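Local atomic coordinates of Dye-decolorizing peroxidase (PDB entry 7D8M), a protein that binds heme b and probably acts as a peroxidase of the dye-decolorizing family, whose members use hydrogen peroxide to oxidise dyes and other substrates. Residues K315-R319 against D320-Q324; A190-P194 against G195-T199; F96-S99 against P100-D104. All blocks are in the same frame, centred on the assembly; numbering follows the deposited sequence.

Contact 1 (K315-R319 against D320-Q324). With HEM (protoporphyrin IX containing Fe), chain B.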
loop_
_atom_site.group_PDB
_atom_site.type_symbol
_atom_site.label_atom_id
_atom_site.label_comp_id
_atom_site.label_asym_id
_atom_site.label_seq_id
_atom_site.Cartn_x
_atom_site.Cartn_y
_atom_site.Cartn_z
ATOM N N LYS A 315 -13.856 -0.459 3.925
ATOM C CA LYS A 315 -13.864 -1.372 2.785
ATOM C C LYS A 315 -12.622 -2.269 2.787
ATOM O O LYS A 315 -12.722 -3.486 2.587
ATOM C CB LYS A 315 -13.946 -0.573 1.482
ATOM C CG LYS A 315 -15.356 -0.141 1.077
ATOM C CD LYS A 315 -16.077 -1.256 0.307
ATOM C CE LYS A 315 -16.841 -0.711 -0.900
ATOM N NZ LYS A 315 -17.581 -1.799 -1.614
ATOM N N THR A 316 -11.445 -1.688 3.018
ATOM C CA THR A 316 -10.196 -2.445 2.877
ATOM C C THR A 316 -9.812 -3.219 4.129
ATOM O O THR A 316 -8.964 -4.116 4.051
ATOM C CB THR A 316 -9.036 -1.521 2.517
ATOM O OG1 THR A 316 -8.880 -0.533 3.548
ATOM C CG2 THR A 316 -9.289 -0.848 1.181
ATOM N N ASN A 317 -10.391 -2.879 5.278
ATOM C CA ASN A 317 -10.238 -3.663 6.504
ATOM C C ASN A 317 -11.590 -3.658 7.192
ATOM O O ASN A 317 -11.859 -2.827 8.071
ATOM C CB ASN A 317 -9.141 -3.098 7.411
ATOM C CG ASN A 317 -9.000 -3.878 8.722
ATOM O OD1 ASN A 317 -9.681 -4.884 8.939
ATOM N ND2 ASN A 317 -8.106 -3.412 9.598
ATOM N N PRO A 318 -12.486 -4.557 6.792
ATOM C CA PRO A 318 -13.815 -4.660 7.424
ATOM C C PRO A 318 -13.709 -5.328 8.793
ATOM O O PRO A 318 -14.026 -6.504 8.990
ATOM C CB PRO A 318 -14.604 -5.496 6.413
ATOM C CG PRO A 318 -13.581 -6.323 5.714
ATOM C CD PRO A 318 -12.300 -5.542 5.713
ATOM N N ARG A 319 -13.234 -4.540 9.764
ATOM C CA ARG A 319 -12.979 -5.063 11.103
ATOM C C ARG A 319 -14.221 -5.707 11.706
ATOM O O ARG A 319 -14.107 -6.679 12.461
ATOM C CB ARG A 319 -12.479 -3.943 12.024
ATOM C CG ARG A 319 -11.269 -3.188 11.513
ATOM C CD ARG A 319 -10.997 -1.946 12.343
ATOM N NE ARG A 319 -9.871 -1.194 11.796
ATOM C CZ ARG A 319 -9.036 -0.451 12.516
ATOM N NH1 ARG A 319 -9.200 -0.345 13.830
ATOM N NH2 ARG A 319 -8.039 0.192 11.914
ATOM N N ASP A 320 -15.409 -5.187 11.387
ATOM C CA ASP A 320 -16.618 -5.694 12.028
ATOM C C ASP A 320 -17.001 -7.066 11.481
ATOM O O ASP A 320 -17.428 -7.944 12.237
ATOM C CB ASP A 320 -17.764 -4.689 11.864
ATOM C CG ASP A 320 -18.075 -4.375 10.414
ATOM O OD1 ASP A 320 -17.155 -4.451 9.557
ATOM O OD2 ASP A 320 -19.244 -4.037 10.127
ATOM N N LEU A 321 -16.836 -7.277 10.175
ATOM C CA LEU A 321 -17.110 -8.592 9.603
ATOM C C LEU A 321 -16.176 -9.643 10.189
ATOM O O LEU A 321 -16.619 -10.726 10.592
ATOM C CB LEU A 321 -16.975 -8.547 8.081
ATOM C CG LEU A 321 -17.808 -7.568 7.255
ATOM C CD1 LEU A 321 -17.891 -8.085 5.838
ATOM C CD2 LEU A 321 -19.220 -7.326 7.829
ATOM N N GLU A 322 -14.875 -9.332 10.251
ATOM C CA GLU A 322 -13.906 -10.262 10.832
ATOM C C GLU A 322 -14.185 -10.471 12.311
ATOM O O GLU A 322 -14.137 -11.604 12.805
ATOM C CB GLU A 322 -12.481 -9.741 10.623
ATOM C CG GLU A 322 -11.365 -10.699 11.108
ATOM C CD GLU A 322 -9.949 -10.162 10.885
ATOM O OE1 GLU A 322 -9.765 -9.197 10.111
ATOM O OE2 GLU A 322 -9.005 -10.719 11.486
ATOM N N GLY A 323 -14.504 -9.386 13.025
ATOM C CA GLY A 323 -14.735 -9.488 14.449
ATOM C C GLY A 323 -15.960 -10.310 14.777
ATOM O O GLY A 323 -16.038 -10.904 15.854
ATOM N N GLN A 324 -16.922 -10.360 13.858
ATOM C CA GLN A 324 -18.069 -11.255 13.957
ATOM C C GLN A 324 -17.725 -12.693 13.593
ATOM O O GLN A 324 -18.609 -13.557 13.659
ATOM C CB GLN A 324 -19.204 -10.774 13.055
ATOM C CG GLN A 324 -20.015 -9.612 13.609
ATOM C CD GLN A 324 -20.947 -9.031 12.571
ATOM O OE1 GLN A 324 -20.521 -8.287 11.683
ATOM N NE2 GLN A 324 -22.227 -9.372 12.667
HETATM C CHA HEM B . -5.766 3.145 4.942
HETATM C CHB HEM B . -5.228 6.730 1.721
HETATM C CHC HEM B . -4.603 3.432 -1.794
HETATM C CHD HEM B . -5.640 -0.121 1.340
HETATM C C1A HEM B . -5.655 4.403 4.392
HETATM C C2A HEM B . -5.678 5.660 5.117
HETATM C C3A HEM B . -5.514 6.649 4.219
HETATM C C4A HEM B . -5.385 6.049 2.908
HETATM C CMA HEM B . -5.467 8.165 4.480
HETATM C CAA HEM B . -5.849 5.791 6.654
HETATM C CBA HEM B . -4.487 5.739 7.345
HETATM C CGA HEM B . -4.218 4.373 7.945
HETATM O O1A HEM B . -5.173 3.734 8.448
HETATM O O2A HEM B . -3.037 3.929 7.948
HETATM C C1B HEM B . -4.976 6.142 0.505
HETATM C C2B HEM B . -4.630 6.853 -0.704
HETATM C C3B HEM B . -4.469 5.937 -1.678
HETATM C C4B HEM B . -4.691 4.628 -1.108
HETATM C CMB HEM B . -4.525 8.404 -0.788
HETATM C CAB HEM B . -4.069 6.134 -3.162
HETATM C CBB HEM B . -3.468 7.235 -3.625
HETATM C C1C HEM B . -4.897 2.179 -1.282
HETATM C C2C HEM B . -4.987 0.935 -2.027
HETATM C C3C HEM B . -5.269 -0.052 -1.153
HETATM C C4C HEM B . -5.386 0.548 0.163
HETATM C CMC HEM B . -4.753 0.838 -3.555
HETATM C CAC HEM B . -5.494 -1.567 -1.403
HETATM C CBC HEM B . -5.883 -2.065 -2.590
HETATM C C1D HEM B . -5.640 0.440 2.599
HETATM C C2D HEM B . -5.632 -0.265 3.871
HETATM C C3D HEM B . -5.672 0.633 4.856
HETATM C C4D HEM B . -5.705 1.952 4.252
HETATM C CMD HEM B . -5.598 -1.788 4.079
HETATM C CAD HEM B . -5.692 0.323 6.366
HETATM C CBD HEM B . -7.150 0.150 6.805
HETATM C CGD HEM B . -7.253 -0.262 8.258
HETATM O O1D HEM B . -8.161 0.255 8.959
HETATM O O2D HEM B . -6.426 -1.097 8.724
HETATM N NA HEM B . -5.485 4.679 3.054
HETATM N NB HEM B . -5.006 4.781 0.231
HETATM N NC HEM B . -5.155 1.902 0.040
HETATM N ND HEM B . -5.667 1.798 2.867
HETATM FE FE HEM B . -5.486 3.304 1.496
HETATM O O HOH W 1 -11.004 -7.198 8.879
#

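Contact 2 (A190-P194 against G195-T199)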
loop_
_atom_site.group_PDB
_atom_site.type_symbol
_atom_site.label_atom_id
_atom_site.label_comp_id
_atom_site.label_asym_id
_atom_site.label_seq_id
_atom_site.Cartn_x
_atom_site.Cartn_y
_atom_site.Cartn_z
ATOM N N ALA A 190 -4.073 -5.034 14.273
ATOM C CA ALA A 190 -4.241 -6.442 13.936
ATOM C C ALA A 190 -2.961 -7.213 14.238
ATOM O O ALA A 190 -1.856 -6.769 13.898
ATOM C CB ALA A 190 -4.617 -6.600 12.468
ATOM N N VAL A 191 -3.105 -8.366 14.889
ATOM C CA VAL A 191 -1.993 -9.287 15.106
ATOM C C VAL A 191 -2.301 -10.549 14.313
ATOM O O VAL A 191 -3.173 -11.336 14.691
ATOM C CB VAL A 191 -1.779 -9.597 16.593
ATOM C CG1 VAL A 191 -0.432 -10.269 16.794
ATOM C CG2 VAL A 191 -1.868 -8.328 17.423
ATOM N N VAL A 192 -1.600 -10.748 13.207
ATOM C CA VAL A 192 -1.921 -11.833 12.294
ATOM C C VAL A 192 -0.825 -12.888 12.359
ATOM O O VAL A 192 0.304 -12.627 12.786
ATOM C CB VAL A 192 -2.123 -11.308 10.858
ATOM C CG1 VAL A 192 -3.068 -10.121 10.880
ATOM C CG2 VAL A 192 -0.776 -10.913 10.234
ATOM N N ASP A 193 -1.181 -14.109 11.961
ATOM C CA ASP A 193 -0.193 -15.178 11.882
ATOM C C ASP A 193 0.938 -14.764 10.943
ATOM O O ASP A 193 0.684 -14.122 9.917
ATOM C CB ASP A 193 -0.836 -16.472 11.377
ATOM C CG ASP A 193 -1.833 -17.063 12.365
ATOM O OD1 ASP A 193 -1.449 -17.324 13.524
ATOM O OD2 ASP A 193 -2.999 -17.274 11.973
ATOM N N PRO A 194 2.194 -15.108 11.260
ATOM C CA PRO A 194 3.306 -14.669 10.399
ATOM C C PRO A 194 3.154 -15.086 8.945
ATOM O O PRO A 194 3.636 -14.375 8.057
ATOM C CB PRO A 194 4.537 -15.321 11.051
ATOM C CG PRO A 194 4.161 -15.536 12.465
ATOM C CD PRO A 194 2.666 -15.808 12.466
ATOM N N GLY A 195 2.471 -16.194 8.670
ATOM C CA GLY A 195 2.303 -16.650 7.301
ATOM C C GLY A 195 1.339 -15.847 6.451
ATOM O O GLY A 195 1.219 -16.145 5.257
ATOM N N ILE A 196 0.639 -14.856 7.019
ATOM C CA ILE A 196 -0.152 -13.957 6.186
ATOM C C ILE A 196 0.750 -12.936 5.514
ATOM O O ILE A 196 0.424 -12.426 4.437
ATOM C CB ILE A 196 -1.260 -13.278 7.021
ATOM C CG1 ILE A 196 -2.153 -14.328 7.682
ATOM C CG2 ILE A 196 -2.128 -12.347 6.166
ATOM C CD1 ILE A 196 -2.783 -15.302 6.702
ATOM N N ILE A 197 1.897 -12.637 6.115
ATOM C CA ILE A 197 2.846 -11.683 5.561
ATOM C C ILE A 197 4.026 -12.382 4.894
ATOM O O ILE A 197 4.456 -11.978 3.812
ATOM C CB ILE A 197 3.337 -10.718 6.663
ATOM C CG1 ILE A 197 2.165 -9.950 7.291
ATOM C CG2 ILE A 197 4.455 -9.794 6.128
ATOM C CD1 ILE A 197 1.153 -9.360 6.285
ATOM N N PHE A 198 4.567 -13.418 5.537
ATOM C CA PHE A 198 5.814 -14.048 5.119
ATOM C C PHE A 198 5.528 -15.430 4.548
ATOM O O PHE A 198 4.969 -16.288 5.241
ATOM C CB PHE A 198 6.786 -14.163 6.291
ATOM C CG PHE A 198 7.220 -12.845 6.854
ATOM C CD1 PHE A 198 8.065 -12.014 6.138
ATOM C CD2 PHE A 198 6.790 -12.442 8.107
ATOM C CE1 PHE A 198 8.467 -10.801 6.658
ATOM C CE2 PHE A 198 7.185 -11.237 8.627
ATOM C CZ PHE A 198 8.029 -10.415 7.901
ATOM N N THR A 199 5.936 -15.647 3.301
ATOM C CA THR A 199 5.775 -16.956 2.686
ATOM C C THR A 199 6.558 -18.008 3.463
ATOM O O THR A 199 7.669 -17.758 3.938
ATOM C CB THR A 199 6.244 -16.916 1.231
ATOM O OG1 THR A 199 7.574 -16.381 1.179
ATOM C CG2 THR A 199 5.308 -16.035 0.398
#

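Contact 3 (F96-S99 against P100-D104)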
loop_
_atom_site.group_PDB
_atom_site.type_symbol
_atom_site.label_atom_id
_atom_site.label_comp_id
_atom_site.label_asym_id
_atom_site.label_seq_id
_atom_site.Cartn_x
_atom_site.Cartn_y
_atom_site.Cartn_z
ATOM N N PHE A 96 0.286 -6.281 -15.404
ATOM C CA PHE A 96 -0.284 -5.789 -16.653
ATOM C C PHE A 96 -1.370 -6.727 -17.152
ATOM O O PHE A 96 -2.477 -6.295 -17.499
ATOM C CB PHE A 96 0.814 -5.638 -17.704
ATOM C CG PHE A 96 0.357 -4.974 -18.962
ATOM C CD1 PHE A 96 -0.145 -3.682 -18.936
ATOM C CD2 PHE A 96 0.441 -5.636 -20.177
ATOM C CE1 PHE A 96 -0.562 -3.062 -20.094
ATOM C CE2 PHE A 96 0.033 -5.023 -21.344
ATOM C CZ PHE A 96 -0.473 -3.733 -21.302
ATOM N N LYS A 97 -1.058 -8.024 -17.203
ATOM C CA LYS A 97 -2.056 -9.017 -17.565
ATOM C C LYS A 97 -3.225 -8.987 -16.588
ATOM O O LYS A 97 -4.391 -8.989 -16.999
ATOM C CB LYS A 97 -1.413 -10.403 -17.601
ATOM C CG LYS A 97 -2.389 -11.537 -17.830
ATOM C CD LYS A 97 -1.674 -12.875 -17.830
ATOM C CE LYS A 97 -2.636 -14.011 -18.151
ATOM N NZ LYS A 97 -1.925 -15.322 -18.212
ATOM N N ASP A 98 -2.927 -8.923 -15.290
ATOM C CA ASP A 98 -3.955 -8.934 -14.256
ATOM C C ASP A 98 -4.775 -7.652 -14.196
ATOM O O ASP A 98 -5.801 -7.632 -13.500
ATOM C CB ASP A 98 -3.310 -9.183 -12.889
ATOM C CG ASP A 98 -4.315 -9.626 -11.841
ATOM O OD1 ASP A 98 -5.290 -10.304 -12.223
ATOM O OD2 ASP A 98 -4.124 -9.300 -10.643
ATOM N N SER A 99 -4.382 -6.607 -14.924
ATOM C CA SER A 99 -4.938 -5.285 -14.667
ATOM C C SER A 99 -6.455 -5.163 -14.858
ATOM O O SER A 99 -7.055 -4.366 -14.117
ATOM C CB SER A 99 -4.203 -4.238 -15.515
ATOM O OG SER A 99 -4.481 -4.390 -16.885
ATOM N N PRO A 100 -7.124 -5.874 -15.785
ATOM C CA PRO A 100 -8.592 -5.755 -15.852
ATOM C C PRO A 100 -9.273 -6.137 -14.559
ATOM O O PRO A 100 -10.312 -5.559 -14.214
ATOM C CB PRO A 100 -8.971 -6.719 -16.985
ATOM C CG PRO A 100 -7.772 -6.794 -17.830
ATOM C CD PRO A 100 -6.624 -6.753 -16.861
ATOM N N ASN A 101 -8.705 -7.090 -13.824
ATOM C CA ASN A 101 -9.265 -7.496 -12.547
ATOM C C ASN A 101 -9.162 -6.394 -11.499
ATOM O O ASN A 101 -9.895 -6.438 -10.507
ATOM C CB ASN A 101 -8.569 -8.771 -12.055
ATOM C CG ASN A 101 -8.739 -9.946 -13.022
ATOM O OD1 ASN A 101 -9.860 -10.381 -13.300
ATOM N ND2 ASN A 101 -7.627 -10.468 -13.529
ATOM N N LEU A 102 -8.267 -5.420 -11.689
ATOM C CA LEU A 102 -8.151 -4.284 -10.783
ATOM C C LEU A 102 -9.059 -3.127 -11.185
ATOM O O LEU A 102 -9.205 -2.165 -10.417
ATOM C CB LEU A 102 -6.687 -3.797 -10.719
ATOM C CG LEU A 102 -5.615 -4.858 -10.432
ATOM C CD1 LEU A 102 -4.214 -4.255 -10.286
ATOM C CD2 LEU A 102 -5.975 -5.676 -9.197
ATOM N N GLY A 103 -9.679 -3.203 -12.361
ATOM C CA GLY A 103 -10.449 -2.092 -12.873
ATOM C C GLY A 103 -9.621 -1.039 -13.564
ATOM O O GLY A 103 -10.106 0.078 -13.773
ATOM N N ASP A 104 -8.379 -1.360 -13.917
ATOM C CA ASP A 104 -7.485 -0.406 -14.553
ATOM C C ASP A 104 -7.808 -0.245 -16.032
ATOM O O ASP A 104 -8.199 -1.193 -16.719
ATOM C CB ASP A 104 -6.022 -0.861 -14.422
ATOM C CG ASP A 104 -5.373 -0.391 -13.140
ATOM O OD1 ASP A 104 -6.100 0.038 -12.216
ATOM O OD2 ASP A 104 -4.127 -0.450 -13.061
#

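Contact 1 (K315-R319 against D320-Q324)
P318 packs on L321 where the heme-facing helix 312-316 hands over to helix 319-323. P318 sits at the N-cap position of the second helix and at the centre of an inverse gamma turn. The buried side is tight. P318 CB lies 3.9 Å from L321 CG, and P318 O accepts from E322 N at 3.2 Å with an almost straight N-H...O angle of 175°. D320 OD2 forms salt bridges with K390 and R314. The side of G323 and Q324 is open to solvent. There G323 N binds R319 O at 2.8 Å. N317 and E322 are linked through one water, not by direct contact. It donates to N317 OD1 and to E322 OE1, which also bonds H332.

Towards the heme, T316 lies over pyrrole ring D, with OG1 3.3 Å from HEM C2D, and bonds the carbonyl of H312, the axial iron ligand. With an alanine in its place, the H312 carbonyl would probably lose its hydroxyl partner and a gap would open against the pyrrole. N317 has CG anti to its backbone N (chi1 178°), which sends the amide to a heme propionate, N317 ND2 to HEM O2D at 3.0 Å. R319 reaches the same carboxylate through an extended chain. Its other guanidinium partners include N289 and F291. R319 NH2 donates to HEM O1D at 3.0 Å, and that oxygen lies at the edge of the guanidinium, near its plane.

Contact 2 (A190-P194 against G195-T199)
D193 O and I196 N close a turn. I196 N donates to D193 O at 3.0 Å with an N-H...O angle of 169°, coming from above the carbonyl plane. P194 O takes two donors. F198 N reaches it at 2.9 Å, nearly in line with the C=O bond. I197 N reaches it at 3.1 Å from above the carbonyl plane, with a more bent N-H...O angle of 144°. P194 O is thus shared by an i+3 and an i+4 donor, as in a helical turn. F198 CB also rests against P194 O at 3.6 Å. P194 has no N-H to give, so its part in these bonds is that of an acceptor.

The backbone angles of P194 and G195 make residues 193-196 a type I turn, which forms the first turn of the short, weakly bonded helix 194-197. This helix lies in the long connection between strand 147-156 of one four-stranded antiparallel sheet and strand 217-226 of the other. It is therefore part of the link between the two sheets of the DyP fold.

Apolar contacts back the turn. V192 CG2 stands between the backbone N and the carbonyl carbon of its own residue (chi1 of CG1 -49°). That methyl meets I196 CB at 4.0 Å and I197 CG1 at 4.3 Å. The V192 and I196 side chains cross at about a right angle. I197 CG2 sits 3.9 Å above the plane of the F198 ring, over its centre.

Bonds to other parts of the chain hold the turn. D193 N donates to D329, and the carbonyl of G195 accepts from S367. The I197 and F198 side chains pack on helix 14-17, where both touch I16.

Contact 3 (F96-S99 against P100-D104)
D98 and N101 meet side chain to side chain near the end of helix 95-102. N101 ND2 donates to D98 OD1 at 2.7 Å. It arrives on the anti side of the carboxylate, 29° out of its plane, and the carboxylate and amide planes are 47° apart. N101 N also binds D98 O, at 3.0 Å, and a weak bond joins N101 ND2 to the same oxygen. One asparagine thus grips both the carboxylate and the carbonyl of D98.

The helix closes in a Schellman motif. D104 N returns to S99 O at 3.3 Å, and G103 N binds P100 O at 3.1 Å. L102 N also binds S99 O at 2.9 Å, from the face of the carbonyl plane opposite to D104 N. G103 has positive phi, at which a CB would jam against the carbonyl O of L102.

The next layer positions S99. Its OG stands between its backbone N and carbonyl carbon (chi1 69°). This turns S99 OG back to donate to F96 O at 2.8 Å, on the same face as S99 N. P100 brings a ring and no N-H, with P100 CD 3.2 Å from K97 O, and the helix kinks there.

Further out, D98 OD2 forms a salt bridge with R374 and a hydrogen bond with Y435. D104 OD2 forms a salt bridge with R222 and hydrogen bonds with S430 and W109. L102 packs on F373 and N101 on R374 and Q378, all on helix 373-381. Both aspartates face arginines, so they are probably ionised, and these charge pairs tie the helix end to helix 373-381 through R374 and to strand 217-226 through R222.

Overall arrangement
The contacts come in the chain order 3, 2, 1, each within one continuous stretch. Contact 3 ends helix 95-102, inside the first alpha+beta region with sheet strands 24-32, 67-72, 120-126 and 147-156. Contact 2 follows that sheet, in the connection to strand 217-226 of the second sheet. Contact 1 joins helices 312-316 and 319-323, before strand 334-340 of the second sheet. Contacts 1 and 2 have centres about 17 Å apart. Contact 3 lies about 25 Å from contact 1 and 26 Å from contact 2, centre to centre. None touch. Contact 1 binds the heme directly. The other two close a helix end (contact 3) and a turn in the link between the two sheets (contact 2).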